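Local structure of halocarboxylic acid dehalogenase DehI (Pseudomonas putida, 3BJX) at residues I41-R46 with K163-G168; V118-Y123 with G168-L173. The protein probably hydrolyses carbon-halogen bonds in halogenated carboxylic acids, as a Group I alpha-haloacid dehalogenase with an alpha-helical fold. All coordinates share one frame; numbering follows the deposited sequence.

Interaction 1: I41-R46 with K163-G168; sequences IRLTLR and KGHPKG
K163-G168 packs against the C-terminal end of helix 32-45 in the all-helical DehI fold, with G164 and H165 meeting carbonyls of its last turn. G164 N donates a nearly straight hydrogen bond to L43 O (2.9 Å, 166° at the hydrogen). H165 NE2 reaches R42 O at 3.1 Å in a weak, bent one. The imidazole turns its edge to the backbone of R46, with CD2 3.5 Å from R46 C in the ring plane; its NE2 also bonds V47 O, just beyond the helix. R46 leaves the helix with positive phi, and a bend at chi3 (73°) turns its guanidinium until one face looks onto P166, whose CD sits above it, toward the rim. The NH1 of R46 is hydrogen-bonded to Y127 OH and F309 O. K163 runs alongside T44, both side chains pointing the same way: its CD and CE brush T44 OG1, which is bonded to D40 O, while NZ continues to a salt bridge with D40. The backbone of G164 is turned so that a side-chain carbon would collide with the carbonyl O of K163. The O of G164 lies 3.3 Å from R46 CB.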
loop_
_atom_site.group_PDB
_atom_site.type_symbol
_atom_site.label_atom_id
_atom_site.label_comp_id
_atom_site.label_asym_id
_atom_site.label_seq_id
_atom_site.Cartn_x
_atom_site.Cartn_y
_atom_site.Cartn_z
ATOM N N ILE A 41 17.457 -15.988 6.911
ATOM C CA ILE A 41 16.280 -15.862 6.020
ATOM C C ILE A 41 16.470 -16.723 4.767
ATOM O O ILE A 41 15.622 -17.519 4.449
ATOM C CB ILE A 41 15.933 -14.374 5.675
ATOM C CG1 ILE A 41 15.210 -13.698 6.850
ATOM C CG2 ILE A 41 15.058 -14.266 4.439
ATOM C CD1 ILE A 41 15.218 -12.186 6.788
ATOM N N ARG A 42 17.624 -16.610 4.112
ATOM C CA ARG A 42 17.919 -17.361 2.886
ATOM C C ARG A 42 17.998 -18.885 3.070
ATOM O O ARG A 42 17.526 -19.618 2.224
ATOM C CB ARG A 42 19.204 -16.849 2.242
ATOM C CG ARG A 42 19.173 -15.400 1.762
ATOM C CD ARG A 42 20.443 -15.087 0.933
ATOM N NE ARG A 42 21.640 -15.082 1.770
ATOM C CZ ARG A 42 22.222 -13.988 2.252
ATOM N NH1 ARG A 42 21.755 -12.783 1.949
ATOM N NH2 ARG A 42 23.285 -14.101 3.026
ATOM N N LEU A 43 18.584 -19.357 4.168
ATOM C CA LEU A 43 18.722 -20.795 4.423
ATOM C C LEU A 43 17.402 -21.381 4.861
ATOM O O LEU A 43 17.094 -22.506 4.543
ATOM C CB LEU A 43 19.805 -21.080 5.488
ATOM C CG LEU A 43 21.307 -20.834 5.198
ATOM C CD1 LEU A 43 22.155 -20.645 6.474
ATOM C CD2 LEU A 43 21.918 -21.929 4.325
ATOM N N THR A 44 16.611 -20.604 5.586
ATOM C CA THR A 44 15.319 -21.068 6.119
ATOM C C THR A 44 14.252 -21.100 5.024
ATOM O O THR A 44 13.461 -22.066 4.934
ATOM C CB THR A 44 14.843 -20.162 7.277
ATOM O OG1 THR A 44 15.829 -20.160 8.310
ATOM C CG2 THR A 44 13.484 -20.623 7.855
ATOM N N LEU A 45 14.234 -20.050 4.193
ATOM C CA LEU A 45 13.341 -20.019 3.034
ATOM C C LEU A 45 13.861 -20.749 1.774
ATOM O O LEU A 45 13.104 -20.913 0.820
ATOM C CB LEU A 45 12.874 -18.580 2.732
ATOM C CG LEU A 45 12.172 -17.844 3.888
ATOM C CD1 LEU A 45 11.666 -16.495 3.472
ATOM C CD2 LEU A 45 11.016 -18.674 4.494
ATOM N N ARG A 46 15.129 -21.210 1.779
ATOM C CA ARG A 46 15.756 -21.894 0.610
ATOM C C ARG A 46 15.692 -20.988 -0.619
ATOM O O ARG A 46 15.166 -21.363 -1.674
ATOM C CB ARG A 46 15.137 -23.282 0.281
ATOM C CG ARG A 46 14.735 -24.164 1.480
ATOM C CD ARG A 46 13.722 -25.244 1.073
ATOM N NE ARG A 46 14.385 -26.280 0.297
ATOM C CZ ARG A 46 14.094 -26.628 -0.962
ATOM N NH1 ARG A 46 13.092 -26.055 -1.639
ATOM N NH2 ARG A 46 14.808 -27.590 -1.545
ATOM N N LYS A 163 16.443 -26.845 6.118
ATOM C CA LYS A 163 17.153 -25.601 5.791
ATOM C C LYS A 163 18.291 -25.886 4.813
ATOM O O LYS A 163 18.895 -26.972 4.853
ATOM C CB LYS A 163 17.784 -24.983 7.037
ATOM C CG LYS A 163 16.876 -24.232 7.997
ATOM C CD LYS A 163 17.724 -23.169 8.701
ATOM C CE LYS A 163 17.256 -22.864 10.123
ATOM N NZ LYS A 163 18.145 -21.849 10.816
ATOM N N GLY A 164 18.599 -24.894 3.971
ATOM C CA GLY A 164 19.693 -24.970 2.999
ATOM C C GLY A 164 19.166 -24.661 1.616
ATOM O O GLY A 164 18.015 -24.266 1.478
ATOM N N HIS A 165 19.993 -24.839 0.591
ATOM C CA HIS A 165 19.553 -24.577 -0.783
ATOM C C HIS A 165 19.547 -25.849 -1.629
ATOM O O HIS A 165 20.474 -26.645 -1.531
ATOM C CB HIS A 165 20.412 -23.481 -1.444
ATOM C CG HIS A 165 20.284 -22.140 -0.788
ATOM N ND1 HIS A 165 21.348 -21.490 -0.207
ATOM C CD2 HIS A 165 19.208 -21.340 -0.599
ATOM C CE1 HIS A 165 20.939 -20.343 0.301
ATOM N NE2 HIS A 165 19.642 -20.230 0.081
ATOM N N PRO A 166 18.501 -26.041 -2.459
ATOM C CA PRO A 166 18.417 -27.202 -3.362
ATOM C C PRO A 166 19.483 -27.196 -4.468
ATOM O O PRO A 166 19.956 -26.119 -4.863
ATOM C CB PRO A 166 17.034 -27.052 -3.990
ATOM C CG PRO A 166 16.728 -25.576 -3.870
ATOM C CD PRO A 166 17.324 -25.159 -2.584
ATOM N N LYS A 167 19.807 -28.394 -4.969
ATOM C CA LYS A 167 20.877 -28.648 -5.946
ATOM C C LYS A 167 20.938 -27.712 -7.151
ATOM O O LYS A 167 22.025 -27.273 -7.538
ATOM C CB LYS A 167 20.805 -30.096 -6.452
ATOM N N GLY A 168 19.789 -27.415 -7.751
ATOM C CA GLY A 168 19.769 -26.574 -8.956
ATOM C C GLY A 168 19.843 -25.070 -8.705
ATOM O O GLY A 168 19.470 -24.264 -9.565
#

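Interaction 2: V118-Y123 with G168-L173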
loop_
_atom_site.group_PDB
_atom_site.type_symbol
_atom_site.label_atom_id
_atom_site.label_comp_id
_atom_site.label_asym_id
_atom_site.label_seq_id
_atom_site.Cartn_x
_atom_site.Cartn_y
_atom_site.Cartn_z
ATOM N N VAL A 118 18.769 -17.199 -17.737
ATOM C CA VAL A 118 17.567 -16.381 -17.460
ATOM C C VAL A 118 16.565 -17.246 -16.672
ATOM O O VAL A 118 16.180 -16.901 -15.561
ATOM C CB VAL A 118 16.953 -15.811 -18.792
ATOM C CG1 VAL A 118 15.559 -15.199 -18.588
ATOM C CG2 VAL A 118 17.930 -14.805 -19.482
ATOM N N ARG A 119 16.192 -18.386 -17.243
ATOM C CA ARG A 119 15.370 -19.425 -16.598
ATOM C C ARG A 119 15.751 -19.779 -15.139
ATOM O O ARG A 119 14.865 -19.944 -14.297
ATOM C CB ARG A 119 15.375 -20.698 -17.486
ATOM C CG ARG A 119 14.643 -21.885 -16.906
ATOM C CD ARG A 119 14.666 -23.084 -17.815
ATOM N NE ARG A 119 13.874 -22.897 -19.034
ATOM C CZ ARG A 119 14.395 -22.818 -20.258
ATOM N NH1 ARG A 119 15.705 -22.907 -20.432
ATOM N NH2 ARG A 119 13.612 -22.649 -21.313
ATOM N N ARG A 120 17.050 -19.919 -14.857
ATOM C CA ARG A 120 17.530 -20.282 -13.514
ATOM C C ARG A 120 17.124 -19.219 -12.507
ATOM O O ARG A 120 16.692 -19.537 -11.390
ATOM C CB ARG A 120 19.056 -20.478 -13.488
ATOM C CG ARG A 120 19.553 -21.732 -14.237
ATOM C CD ARG A 120 21.078 -21.985 -14.127
ATOM N NE ARG A 120 21.458 -22.722 -12.908
ATOM C CZ ARG A 120 22.212 -22.223 -11.924
ATOM N NH1 ARG A 120 22.671 -20.970 -11.995
ATOM N NH2 ARG A 120 22.507 -22.968 -10.857
ATOM N N VAL A 121 17.286 -17.967 -12.925
ATOM C CA VAL A 121 16.905 -16.764 -12.187
ATOM C C VAL A 121 15.389 -16.685 -12.033
ATOM O O VAL A 121 14.869 -16.516 -10.924
ATOM C CB VAL A 121 17.433 -15.476 -12.934
ATOM C CG1 VAL A 121 16.791 -14.174 -12.379
ATOM C CG2 VAL A 121 18.968 -15.429 -12.914
ATOM N N LEU A 122 14.670 -16.819 -13.144
ATOM C CA LEU A 122 13.215 -16.787 -13.088
ATOM C C LEU A 122 12.684 -17.824 -12.070
ATOM O O LEU A 122 11.804 -17.503 -11.258
ATOM C CB LEU A 122 12.599 -16.963 -14.486
ATOM C CG LEU A 122 12.771 -15.873 -15.562
ATOM C CD1 LEU A 122 12.317 -16.398 -16.933
ATOM C CD2 LEU A 122 12.016 -14.604 -15.211
ATOM N N TYR A 123 13.261 -19.028 -12.075
ATOM C CA TYR A 123 12.821 -20.133 -11.184
ATOM C C TYR A 123 13.105 -19.913 -9.706
ATOM O O TYR A 123 12.286 -20.291 -8.849
ATOM C CB TYR A 123 13.441 -21.464 -11.626
ATOM C CG TYR A 123 12.750 -22.112 -12.817
ATOM C CD1 TYR A 123 12.043 -21.330 -13.758
ATOM C CD2 TYR A 123 12.812 -23.477 -13.019
ATOM C CE1 TYR A 123 11.419 -21.891 -14.845
ATOM C CE2 TYR A 123 12.185 -24.049 -14.112
ATOM C CZ TYR A 123 11.491 -23.237 -15.020
ATOM O OH TYR A 123 10.860 -23.769 -16.103
ATOM N N GLY A 168 19.789 -27.415 -7.751
ATOM C CA GLY A 168 19.769 -26.574 -8.956
ATOM C C GLY A 168 19.843 -25.070 -8.705
ATOM O O GLY A 168 19.470 -24.264 -9.565
HETATM N N MSE A 169 20.332 -24.687 -7.530
HETATM C CA MSE A 169 20.277 -23.299 -7.106
HETATM C C MSE A 169 21.566 -22.816 -6.437
HETATM O O MSE A 169 22.054 -23.413 -5.470
HETATM C CB MSE A 169 19.077 -23.104 -6.187
HETATM C CG MSE A 169 18.757 -21.677 -5.880
HETATM SE SE MSE A 169 17.651 -21.634 -4.291
HETATM C CE MSE A 169 15.867 -21.491 -5.086
ATOM N N ASP A 170 22.104 -21.729 -6.984
ATOM C CA ASP A 170 23.293 -21.079 -6.447
ATOM C C ASP A 170 22.869 -20.358 -5.188
ATOM O O ASP A 170 21.786 -19.769 -5.168
ATOM C CB ASP A 170 23.884 -20.106 -7.476
ATOM C CG ASP A 170 24.504 -20.828 -8.675
ATOM O OD1 ASP A 170 25.262 -21.809 -8.448
ATOM O OD2 ASP A 170 24.231 -20.424 -9.835
ATOM N N PRO A 171 23.699 -20.423 -4.128
ATOM C CA PRO A 171 23.372 -19.882 -2.788
ATOM C C PRO A 171 23.043 -18.371 -2.743
ATOM O O PRO A 171 22.261 -17.926 -1.874
ATOM C CB PRO A 171 24.640 -20.181 -1.971
ATOM C CG PRO A 171 25.734 -20.342 -3.022
ATOM C CD PRO A 171 25.039 -21.038 -4.150
ATOM N N LEU A 172 23.623 -17.601 -3.667
ATOM C CA LEU A 172 23.451 -16.150 -3.679
ATOM C C LEU A 172 23.430 -15.588 -5.105
ATOM O O LEU A 172 24.446 -15.563 -5.791
ATOM C CB LEU A 172 24.528 -15.479 -2.800
ATOM C CG LEU A 172 24.367 -14.083 -2.180
ATOM C CD1 LEU A 172 23.003 -13.795 -1.599
ATOM C CD2 LEU A 172 25.413 -13.907 -1.090
ATOM N N LEU A 173 22.246 -15.155 -5.535
ATOM C CA LEU A 173 21.993 -14.602 -6.867
ATOM C C LEU A 173 22.497 -13.151 -6.986
ATOM O O LEU A 173 22.183 -12.333 -6.124
ATOM C CB LEU A 173 20.482 -14.642 -7.103
ATOM C CG LEU A 173 19.900 -15.100 -8.434
ATOM C CD1 LEU A 173 18.655 -15.877 -8.182
ATOM C CD2 LEU A 173 19.633 -13.888 -9.323
#
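R120 and D170 form a salt bridge between helix 112-143 and the loop G168-L173. A single carboxylate oxygen takes both arms of the fork: D170 OD2 receives R120 NH1 at 2.7 Å and, more weakly, R120 NH2 at 3.2 Å. The first bond is nearly straight (164°) and lies in the guanidinium plane, yet it meets OD2 from above the carboxylate plane, the two flat groups being turned 65° apart. A bend at chi3 (85°) brings the end of R120 round to the aspartate, where NH2 also passes G168 O at 3.5 Å. This polar side faces solvent, G168 and D170 being exposed. An alanine in place of R120 would probably leave the D170 carboxylate without its charged mate and this part of the loop less firmly tied to the helix. Deeper in, the contact is apolar: L173 CD2 is 4.0 Å from V121 CG2 and 4.2 Å from V121 CG1, the side chains crossing at about a right angle. Both residues also pack on A207 of helix 203-208, L173 further touches A124 and F125 of helix 112-143, and L122 of the same helix turns to helix 267-299.

How the interactions relate
From the N terminus, helix 32-45 comes first, and interaction 1 closes a long, largely helical excursion by bringing the loop after helix 155-158 back to its C-terminal end. Helix 112-143 lies within that excursion; interaction 2 joins it to the next part of the same loop, closing 44 intervening residues. The segments therefore alternate along the chain, so the two closures cross instead of nesting. G168 is common to both, and their centres are about 12 Å apart. They also touch directly: M169 CE packs 3.5 Å from R46 O, and H165 CE1 lies 3.5 Å from P171 O. One continuous loop thus bridges helices 32-45 and 112-143.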